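Local coordinates for uncharacterized protein (Bacteroides vulgatus, PDB 4ZGF), which is of unknown function but binds calcium and probably has a lipocalin-like fold of the calycin group, with a pocket that can hold benzoic acid, at residues 11-25 with 114-126. Sequence-based numbering, arbitrary orientation.
Sequences WHVVDFYGKANWDKR and FYQGDSNVLLLAP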
ATOM      1  N   TRP A  11      -4.451   7.279   4.088  1.00  5.52           N
ATOM      2  CA  TRP A  11      -3.501   6.200   4.277  1.00  5.60           C
ATOM      3  C   TRP A  11      -2.234   6.492   3.465  1.00  5.23           C
ATOM      4  O   TRP A  11      -2.300   6.734   2.258  1.00  7.02           O
ATOM      5  CB  TRP A  11      -4.117   4.861   3.837  1.00  5.80           C
ATOM      6  CG  TRP A  11      -5.162   4.291   4.744  1.00  5.71           C
ATOM      7  CD1 TRP A  11      -6.486   4.181   4.465  1.00  6.38           C
ATOM      8  CD2 TRP A  11      -4.976   3.725   6.056  1.00  5.42           C
ATOM      9  NE1 TRP A  11      -7.139   3.544   5.497  1.00  6.88           N
ATOM     10  CE2 TRP A  11      -6.232   3.244   6.481  1.00  6.00           C
ATOM     11  CE3 TRP A  11      -3.876   3.593   6.912  1.00  6.03           C
ATOM     12  CZ2 TRP A  11      -6.406   2.603   7.704  1.00  6.83           C
ATOM     13  CZ3 TRP A  11      -4.069   2.959   8.124  1.00  6.15           C
ATOM     14  CH2 TRP A  11      -5.310   2.481   8.508  1.00  7.20           C
ATOM     15  N   HIS A  12      -1.082   6.444   4.137  1.00  5.03           N
ATOM     16  CA  HIS A  12       0.219   6.755   3.576  1.00  5.13           C
ATOM     17  C   HIS A  12       1.074   5.500   3.527  1.00  5.05           C
ATOM     18  O   HIS A  12       1.089   4.724   4.492  1.00  5.25           O
ATOM     19  CB  HIS A  12       0.920   7.799   4.473  1.00  5.51           C
ATOM     20  CG  HIS A  12       0.229   9.107   4.565  1.00  5.97           C
ATOM     21  ND1 HIS A  12       0.531  10.156   3.733  1.00  6.59           N
ATOM     22  CD2 HIS A  12      -0.754   9.518   5.402  1.00  6.91           C
ATOM     23  CE1 HIS A  12      -0.227  11.169   4.085  1.00  7.90           C
ATOM     24  NE2 HIS A  12      -1.014  10.817   5.081  1.00  7.81           N
ATOM     25  N   VAL A  13       1.815   5.283   2.438  1.00  5.18           N
ATOM     26  CA  VAL A  13       2.601   4.048   2.329  1.00  5.31           C
ATOM     27  C   VAL A  13       3.756   4.035   3.342  1.00  4.99           C
ATOM     28  O   VAL A  13       4.512   4.985   3.506  1.00  5.77           O
ATOM     29  CB  VAL A  13       3.167   3.904   0.903  1.00  5.86           C
ATOM     30  CG1 VAL A  13       4.170   2.776   0.809  1.00  6.75           C
ATOM     31  CG2 VAL A  13       2.037   3.658  -0.068  1.00  6.22           C
ATOM     32  N   VAL A  14       3.857   2.874   4.000  1.00  5.08           N
ATOM     33  CA  VAL A  14       5.007   2.536   4.852  1.00  5.45           C
ATOM     34  C   VAL A  14       6.042   1.780   4.024  1.00  5.48           C
ATOM     35  O   VAL A  14       7.179   2.239   3.866  1.00  6.28           O
ATOM     36  CB  VAL A  14       4.563   1.761   6.105  1.00  5.73           C
ATOM     37  CG1 VAL A  14       5.769   1.339   6.936  1.00  6.81           C
ATOM     38  CG2 VAL A  14       3.593   2.580   6.928  1.00  6.47           C
ATOM     39  N   ASP A  15       5.688   0.601   3.496  1.00  5.56           N
ATOM     40  CA  ASP A  15       6.617  -0.173   2.648  1.00  5.71           C
ATOM     41  C   ASP A  15       5.813  -1.295   2.000  1.00  5.54           C
ATOM     42  O   ASP A  15       4.621  -1.513   2.299  1.00  5.91           O
ATOM     43  CB  ASP A  15       7.788  -0.749   3.501  1.00  5.83           C
ATOM     44  CG  ASP A  15       9.122  -0.918   2.775  1.00  5.60           C
ATOM     45  OD1 ASP A  15       9.127  -1.067   1.534  1.00  6.08           O
ATOM     46  OD2 ASP A  15      10.151  -0.941   3.502  1.00  6.33           O
ATOM     47  N   PHE A  16       6.517  -1.968   1.100  1.00  5.93           N
ATOM     48  CA  PHE A  16       6.095  -3.248   0.514  1.00  6.47           C
ATOM     49  C   PHE A  16       6.794  -4.339   1.284  1.00  6.87           C
ATOM     50  O   PHE A  16       7.971  -4.206   1.593  1.00 10.43           O
ATOM     51  CB  PHE A  16       6.499  -3.287  -0.961  1.00  6.58           C
ATOM     52  CG  PHE A  16       5.826  -2.251  -1.826  1.00  6.75           C
ATOM     53  CD1 PHE A  16       6.338  -0.969  -1.922  1.00  7.63           C
ATOM     54  CD2 PHE A  16       4.694  -2.557  -2.580  1.00  7.53           C
ATOM     55  CE1 PHE A  16       5.734   0.001  -2.724  1.00  8.28           C
ATOM     56  CE2 PHE A  16       4.103  -1.604  -3.400  1.00  8.39           C
ATOM     57  CZ  PHE A  16       4.623  -0.343  -3.476  1.00  8.86           C
ATOM     58  N   TYR A  17       6.087  -5.417   1.614  1.00  6.33           N
ATOM     59  CA  TYR A  17       6.622  -6.463   2.464  1.00  6.54           C
ATOM     60  C   TYR A  17       6.631  -7.786   1.721  1.00  7.19           C
ATOM     61  O   TYR A  17       5.666  -8.131   1.025  1.00  8.51           O
ATOM     62  CB  TYR A  17       5.777  -6.600   3.743  1.00  6.56           C
ATOM     63  CG  TYR A  17       5.957  -5.414   4.687  1.00  6.05           C
ATOM     64  CD1 TYR A  17       5.433  -4.174   4.385  1.00  6.17           C
ATOM     65  CD2 TYR A  17       6.673  -5.542   5.864  1.00  6.11           C
ATOM     66  CE1 TYR A  17       5.623  -3.086   5.206  1.00  6.22           C
ATOM     67  CE2 TYR A  17       6.850  -4.468   6.725  1.00  6.60           C
ATOM     68  CZ  TYR A  17       6.341  -3.242   6.390  1.00  6.52           C
ATOM     69  OH  TYR A  17       6.510  -2.121   7.172  1.00  7.62           O
ATOM     70  N   GLY A  18       7.715  -8.523   1.865  1.00  7.44           N
ATOM     71  CA  GLY A  18       7.853  -9.848   1.283  1.00  8.23           C
ATOM     72  C   GLY A  18       8.079 -10.895   2.339  1.00  8.41           C
ATOM     73  O   GLY A  18       8.167 -10.628   3.533  1.00  9.32           O
ATOM     74  N   LYS A  19       8.156 -12.152   1.904  0.60  9.44           N
ATOM     75  CA  LYS A  19       8.354 -13.276   2.836  0.60 10.99           C
ATOM     76  C   LYS A  19       7.317 -13.191   3.944  0.60  8.92           C
ATOM     77  O   LYS A  19       7.636 -13.399   5.128  0.60 11.59           O
ATOM     78  CB  LYS A  19       9.774 -13.301   3.457  0.60 13.81           C
ATOM     79  CG  LYS A  19      10.906 -13.385   2.450  0.60 17.34           C
ATOM     80  CD  LYS A  19      12.288 -13.414   3.120  0.60 22.59           C
ATOM     81  CE  LYS A  19      13.428 -13.170   2.128  0.60 30.25           C
ATOM     82  NZ  LYS A  19      14.777 -13.119   2.779  0.60 34.90           N
ATOM     83  N   ALA A  20       6.065 -12.927   3.594  1.00  7.94           N
ATOM     84  CA  ALA A  20       5.093 -12.630   4.624  1.00  8.08           C
ATOM     85  C   ALA A  20       4.680 -13.847   5.412  1.00  7.81           C
ATOM     86  O   ALA A  20       4.643 -14.985   4.886  1.00  8.75           O
ATOM     87  CB  ALA A  20       3.842 -11.995   4.042  1.00  8.29           C
ATOM     88  N   ASN A  21       4.338 -13.596   6.662  1.00  7.71           N
ATOM     89  CA  ASN A  21       3.559 -14.532   7.502  1.00  7.79           C
ATOM     90  C   ASN A  21       2.267 -13.798   7.798  1.00  7.92           C
ATOM     91  O   ASN A  21       2.134 -13.078   8.791  1.00  8.71           O
ATOM     92  CB  ASN A  21       4.307 -14.900   8.768  1.00  8.56           C
ATOM     93  CG  ASN A  21       3.626 -15.978   9.578  1.00  9.87           C
ATOM     94  OD1 ASN A  21       2.585 -16.461   9.236  1.00 15.10           O
ATOM     95  ND2 ASN A  21       4.249 -16.405  10.633  1.00 11.52           N
ATOM     96  N   TRP A  22       1.308 -13.939   6.890  1.00  7.76           N
ATOM     97  CA  TRP A  22       0.089 -13.146   6.920  1.00  7.61           C
ATOM     98  C   TRP A  22      -0.697 -13.326   8.208  1.00  7.82           C
ATOM     99  O   TRP A  22      -1.197 -12.351   8.784  1.00  8.68           O
ATOM    100  CB  TRP A  22      -0.751 -13.501   5.688  1.00  8.21           C
ATOM    101  CG  TRP A  22      -2.012 -12.733   5.555  1.00  7.88           C
ATOM    102  CD1 TRP A  22      -3.276 -13.234   5.603  1.00  8.56           C
ATOM    103  CD2 TRP A  22      -2.158 -11.326   5.282  1.00  7.03           C
ATOM    104  NE1 TRP A  22      -4.196 -12.245   5.366  1.00  8.86           N
ATOM    105  CE2 TRP A  22      -3.535 -11.059   5.186  1.00  7.82           C
ATOM    106  CE3 TRP A  22      -1.267 -10.267   5.136  1.00  6.89           C
ATOM    107  CZ2 TRP A  22      -4.033  -9.772   4.946  1.00  7.42           C
ATOM    108  CZ3 TRP A  22      -1.766  -8.991   4.909  1.00  7.17           C
ATOM    109  CH2 TRP A  22      -3.128  -8.743   4.834  1.00  7.41           C
ATOM    110  N   ASP A  23      -0.767 -14.597   8.658  0.60  8.06           N
ATOM    111  CA  ASP A  23      -1.460 -14.970   9.903  0.60  8.55           C
ATOM    112  C   ASP A  23      -1.010 -14.013  11.033  0.60  8.30           C
ATOM    113  O   ASP A  23      -1.811 -13.664  11.921  0.60 10.01           O
ATOM    114  CB  ASP A  23      -1.152 -16.430  10.349  0.60  7.63           C
ATOM    115  CG  ASP A  23      -1.898 -17.541   9.585  0.60  7.97           C
ATOM    116  OD1 ASP A  23      -2.805 -17.264   8.764  0.60  9.41           O
ATOM    117  OD2 ASP A  23      -1.541 -18.738   9.883  0.60  7.59           O
ATOM    118  N   LYS A  24       0.297 -13.712  11.085  0.60  8.25           N
ATOM    119  CA  LYS A  24       0.945 -12.972  12.162  0.60  8.74           C
ATOM    120  C   LYS A  24       1.323 -11.533  11.769  0.60  9.04           C
ATOM    121  O   LYS A  24       2.098 -10.880  12.453  0.60 10.09           O
ATOM    122  CB  LYS A  24       2.152 -13.768  12.712  0.60  9.29           C
ATOM    123  CG  LYS A  24       1.739 -15.113  13.292  0.60 10.31           C
ATOM    124  CD  LYS A  24       2.853 -15.839  14.051  0.60 10.07           C
ATOM    125  CE  LYS A  24       2.391 -17.199  14.559  0.60 11.19           C
ATOM    126  NZ  LYS A  24       3.536 -18.030  15.052  0.60 12.80           N
ATOM    127  N   ARG A  25       0.761 -11.026  10.670  1.00  8.85           N
ATOM    128  CA  ARG A  25       0.998  -9.637  10.210  1.00  9.13           C
ATOM    129  C   ARG A  25       2.465  -9.263  10.232  1.00  9.22           C
ATOM    130  O   ARG A  25       2.855  -8.174  10.652  1.00 11.63           O
ATOM    131  CB  ARG A  25       0.083  -8.601  10.890  1.00 10.63           C
ATOM    132  CG  ARG A  25      -0.105  -8.726  12.345  1.00 11.29           C
ATOM    133  CD  ARG A  25      -1.132  -7.729  12.839  1.00 11.65           C
ATOM    134  NE  ARG A  25      -0.609  -6.397  12.969  1.00 10.86           N
ATOM    135  CZ  ARG A  25      -1.300  -5.316  13.363  1.00  9.89           C
ATOM    136  NH1 ARG A  25      -2.622  -5.301  13.423  1.00 12.25           N
ATOM    137  NH2 ARG A  25      -0.617  -4.238  13.715  1.00 11.30           N
ATOM    138  N   PHE A 114      -7.100  -9.569   0.278  1.00  5.67           N
ATOM    139  CA  PHE A 114      -7.277  -9.697   1.708  1.00  5.65           C
ATOM    140  C   PHE A 114      -6.769  -8.440   2.404  1.00  5.77           C
ATOM    141  O   PHE A 114      -5.800  -7.831   1.945  1.00  6.76           O
ATOM    142  CB  PHE A 114      -6.504 -10.907   2.240  1.00  6.61           C
ATOM    143  CG  PHE A 114      -6.893 -12.201   1.600  1.00  7.40           C
ATOM    144  CD1 PHE A 114      -8.193 -12.670   1.677  1.00  9.37           C
ATOM    145  CD2 PHE A 114      -5.970 -12.930   0.861  1.00  9.31           C
ATOM    146  CE1 PHE A 114      -8.563 -13.855   1.080  1.00 10.86           C
ATOM    147  CE2 PHE A 114      -6.353 -14.123   0.271  1.00 10.98           C
ATOM    148  CZ  PHE A 114      -7.628 -14.559   0.373  1.00 11.36           C
ATOM    149  N   TYR A 115      -7.397  -8.097   3.515  1.00  5.95           N
ATOM    150  CA  TYR A 115      -6.894  -7.003   4.328  1.00  6.08           C
ATOM    151  C   TYR A 115      -6.897  -7.365   5.792  1.00  6.25           C
ATOM    152  O   TYR A 115      -7.617  -8.256   6.242  1.00  6.86           O
ATOM    153  CB  TYR A 115      -7.717  -5.701   4.109  1.00  6.68           C
ATOM    154  CG  TYR A 115      -9.101  -5.717   4.725  1.00  6.65           C
ATOM    155  CD1 TYR A 115      -9.298  -5.313   6.044  1.00  7.34           C
ATOM    156  CD2 TYR A 115     -10.200  -6.165   4.018  1.00  7.04           C
ATOM    157  CE1 TYR A 115     -10.541  -5.374   6.635  1.00  8.89           C
ATOM    158  CE2 TYR A 115     -11.463  -6.204   4.598  1.00  8.03           C
ATOM    159  CZ  TYR A 115     -11.641  -5.836   5.915  1.00  9.05           C
ATOM    160  OH  TYR A 115     -12.890  -5.892   6.495  1.00 11.60           O
ATOM    161  N   GLN A 116      -6.078  -6.636   6.547  1.00  6.36           N
ATOM    162  CA  GLN A 116      -6.200  -6.628   7.992  1.00  6.81           C
ATOM    163  C   GLN A 116      -5.676  -5.282   8.471  1.00  7.21           C
ATOM    164  O   GLN A 116      -4.922  -4.595   7.780  1.00  7.74           O
ATOM    165  CB  GLN A 116      -5.439  -7.788   8.646  1.00  7.62           C
ATOM    166  CG  GLN A 116      -3.933  -7.765   8.462  1.00  7.90           C
ATOM    167  CD  GLN A 116      -3.270  -9.008   9.057  1.00  7.88           C
ATOM    168  OE1 GLN A 116      -3.448  -9.297  10.260  1.00  9.33           O
ATOM    169  NE2 GLN A 116      -2.525  -9.746   8.248  1.00  8.07           N
ATOM    170  N   GLY A 117      -6.060  -4.880   9.650  1.00 10.41           N
ATOM    171  CA  GLY A 117      -5.491  -3.673  10.210  1.00 12.68           C
ATOM    172  C   GLY A 117      -6.185  -3.218  11.430  1.00 11.85           C
ATOM    173  O   GLY A 117      -6.993  -3.945  12.008  1.00 13.96           O
ATOM    174  N   ASP A 118      -5.818  -2.005  11.848  0.50 11.31           N
ATOM    175  CA  ASP A 118      -6.197  -1.478  13.149  0.50 10.81           C
ATOM    176  C   ASP A 118      -6.203   0.043  13.066  0.50 11.44           C
ATOM    177  O   ASP A 118      -6.160   0.610  11.964  0.50 12.40           O
ATOM    178  CB  ASP A 118      -5.340  -2.054  14.307  0.50 10.37           C
ATOM    179  CG  ASP A 118      -3.858  -1.792  14.183  0.50 11.16           C
ATOM    180  OD1 ASP A 118      -3.477  -0.731  13.653  0.50 11.62           O
ATOM    181  OD2 ASP A 118      -3.091  -2.640  14.733  0.50 13.22           O
ATOM    182  N   SER A 119      -6.310   0.749  14.179  0.50 12.95           N
ATOM    183  CA  SER A 119      -6.374   2.210  14.099  0.50 13.76           C
ATOM    184  C   SER A 119      -5.054   2.828  13.566  0.50 13.24           C
ATOM    185  O   SER A 119      -5.055   4.036  13.247  0.50 14.37           O
ATOM    186  CB  SER A 119      -6.676   2.779  15.466  0.50 15.70           C
ATOM    187  OG  SER A 119      -5.641   2.370  16.293  0.50 16.40           O
ATOM    188  N   ASN A 120      -3.933   2.084  13.536  0.50 11.97           N
ATOM    189  CA  ASN A 120      -2.637   2.618  13.057  0.50 10.84           C
ATOM    190  C   ASN A 120      -2.267   2.175  11.668  0.50  9.43           C
ATOM    191  O   ASN A 120      -1.569   2.910  10.990  0.50 10.48           O
ATOM    192  CB  ASN A 120      -1.399   2.222  13.917  0.50 12.23           C
ATOM    193  CG  ASN A 120      -1.443   2.684  15.326  0.50 12.39           C
ATOM    194  OD1 ASN A 120      -1.587   3.877  15.612  0.50 14.18           O
ATOM    195  ND2 ASN A 120      -1.268   1.729  16.235  0.50 12.42           N
ATOM    196  N   VAL A 121      -2.650   0.949  11.268  1.00  9.37           N
ATOM    197  CA  VAL A 121      -2.123   0.347  10.055  1.00  8.14           C
ATOM    198  C   VAL A 121      -3.223  -0.344   9.238  1.00  6.94           C
ATOM    199  O   VAL A 121      -4.226  -0.821   9.761  1.00  8.77           O
ATOM    200  CB  VAL A 121      -0.936  -0.653  10.304  1.00  9.32           C
ATOM    201  CG1 VAL A 121       0.263   0.069  10.939  1.00 12.06           C
ATOM    202  CG2 VAL A 121      -1.372  -1.876  11.088  1.00 10.62           C
ATOM    203  N   LEU A 122      -2.948  -0.420   7.966  1.00  6.41           N
ATOM    204  CA  LEU A 122      -3.752  -1.170   6.975  1.00  6.21           C
ATOM    205  C   LEU A 122      -2.787  -1.994   6.152  1.00  5.82           C
ATOM    206  O   LEU A 122      -1.818  -1.443   5.604  1.00  6.89           O
ATOM    207  CB  LEU A 122      -4.547  -0.209   6.076  1.00  6.35           C
ATOM    208  CG  LEU A 122      -5.359  -0.873   4.971  1.00  6.75           C
ATOM    209  CD1 LEU A 122      -6.454  -1.774   5.499  1.00  8.44           C
ATOM    210  CD2 LEU A 122      -5.929   0.213   4.064  1.00  8.29           C
ATOM    211  N   LEU A 123      -3.051  -3.294   6.061  1.00  5.69           N
ATOM    212  CA  LEU A 123      -2.237  -4.227   5.252  1.00  5.83           C
ATOM    213  C   LEU A 123      -3.140  -4.818   4.174  1.00  5.33           C
ATOM    214  O   LEU A 123      -4.242  -5.285   4.492  1.00  6.03           O
ATOM    215  CB  LEU A 123      -1.654  -5.378   6.087  1.00  5.93           C
ATOM    216  CG  LEU A 123      -0.580  -5.064   7.128  1.00  6.62           C
ATOM    217  CD1 LEU A 123      -1.100  -4.252   8.284  1.00  8.04           C
ATOM    218  CD2 LEU A 123      -0.026  -6.385   7.650  1.00  7.76           C
ATOM    219  N   LEU A 124      -2.650  -4.811   2.928  1.00  5.57           N
ATOM    220  CA  LEU A 124      -3.381  -5.381   1.803  1.00  5.54           C
ATOM    221  C   LEU A 124      -2.533  -6.451   1.133  1.00  5.59           C
ATOM    222  O   LEU A 124      -1.399  -6.163   0.730  1.00  6.80           O
ATOM    223  CB  LEU A 124      -3.700  -4.323   0.760  1.00  5.94           C
ATOM    224  CG  LEU A 124      -4.470  -3.086   1.247  1.00  6.23           C
ATOM    225  CD1 LEU A 124      -4.687  -2.125   0.081  1.00  7.17           C
ATOM    226  CD2 LEU A 124      -5.818  -3.441   1.901  1.00  7.31           C
ATOM    227  N   ALA A 125      -3.071  -7.664   0.994  1.00  5.53           N
ATOM    228  CA  ALA A 125      -2.331  -8.817   0.451  1.00  5.68           C
ATOM    229  C   ALA A 125      -3.046  -9.397  -0.754  1.00  5.23           C
ATOM    230  O   ALA A 125      -4.283  -9.443  -0.787  1.00  5.85           O
ATOM    231  CB  ALA A 125      -2.197  -9.924   1.502  1.00  6.26           C
ATOM    232  N   PRO A 126      -2.269  -9.952  -1.677  0.80  5.72           N
ATOM    233  CA  PRO A 126      -2.848 -10.689  -2.811  0.80  6.25           C
ATOM    234  C   PRO A 126      -3.214 -12.128  -2.415  0.80  6.31           C
ATOM    235  O   PRO A 126      -2.972 -12.570  -1.287  0.80  7.51           O
ATOM    236  CB  PRO A 126      -1.707 -10.654  -3.825  0.80  7.33           C
ATOM    237  CG  PRO A 126      -0.482 -10.771  -2.966  0.80  7.24           C
ATOM    238  CD  PRO A 126      -0.796  -9.958  -1.740  0.80  6.33           C
TER
HETATM  239  O   HOH W   1      -3.164 -11.196  12.234  1.00 14.61           O
HETATM  240  O   HOH W   2      -4.413  -7.251  12.139  1.00 18.80           O
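The indole of W22 lies clamped between Q116 and A125. The amide nitrogen NE2 of Q116 sits over the centre of one face, 3.2 Å above the plane, with the amide turned steeply to the ring (72° between planes), while A125 CB makes a CH-pi contact on the opposite face, 3.6 Å from the centroid of the six-membered ring. With CG anti to the backbone N (chi1 -178°), the indole swings across both strands of the 114-125 hairpin, and its CZ3 packs against L123 CB. Another CH-pi contact ties W11 to L122, whose CB stands almost on the ring normal, 3.6 Å from the centroid of the W11 six-membered ring; N120 O meets that indole at its edge. Replacing W22 by alanine would probably open a gap between the Q116 amide and A125 CB and strip L123 CB of its aromatic neighbour.

Polar bonds reinforce this packing. Q116 NE2 donates to W22 O at 3.0 Å, nearly straight at 165°, and R25 N reaches the same oxygen from the other face of its plane. Two waters bind Q116 OE1, one bridging to D23 O and the other to R25 NH1. The guanidinium of R25 forms an end-on salt bridge in which NH1 (3.0 Å) and NH2 (3.1 Å) both grip D118 OD2 from above the carboxylate plane, and NH2 also touches V121 CG2. D118 OD1 accepts from N120 N, an Asx turn, and from V121 N, which extends it to an Asx motif, fixing the carboxylate within the hairpin bend.

V121 also lines the benzoic acid pocket, along with A136, N138 and Q140. The W11-L122 contact joins two strands that flank strand 132-136, whereas W22 and R25, past strand 11-21, pack on the hairpin, consistent with a lipocalin-like fold.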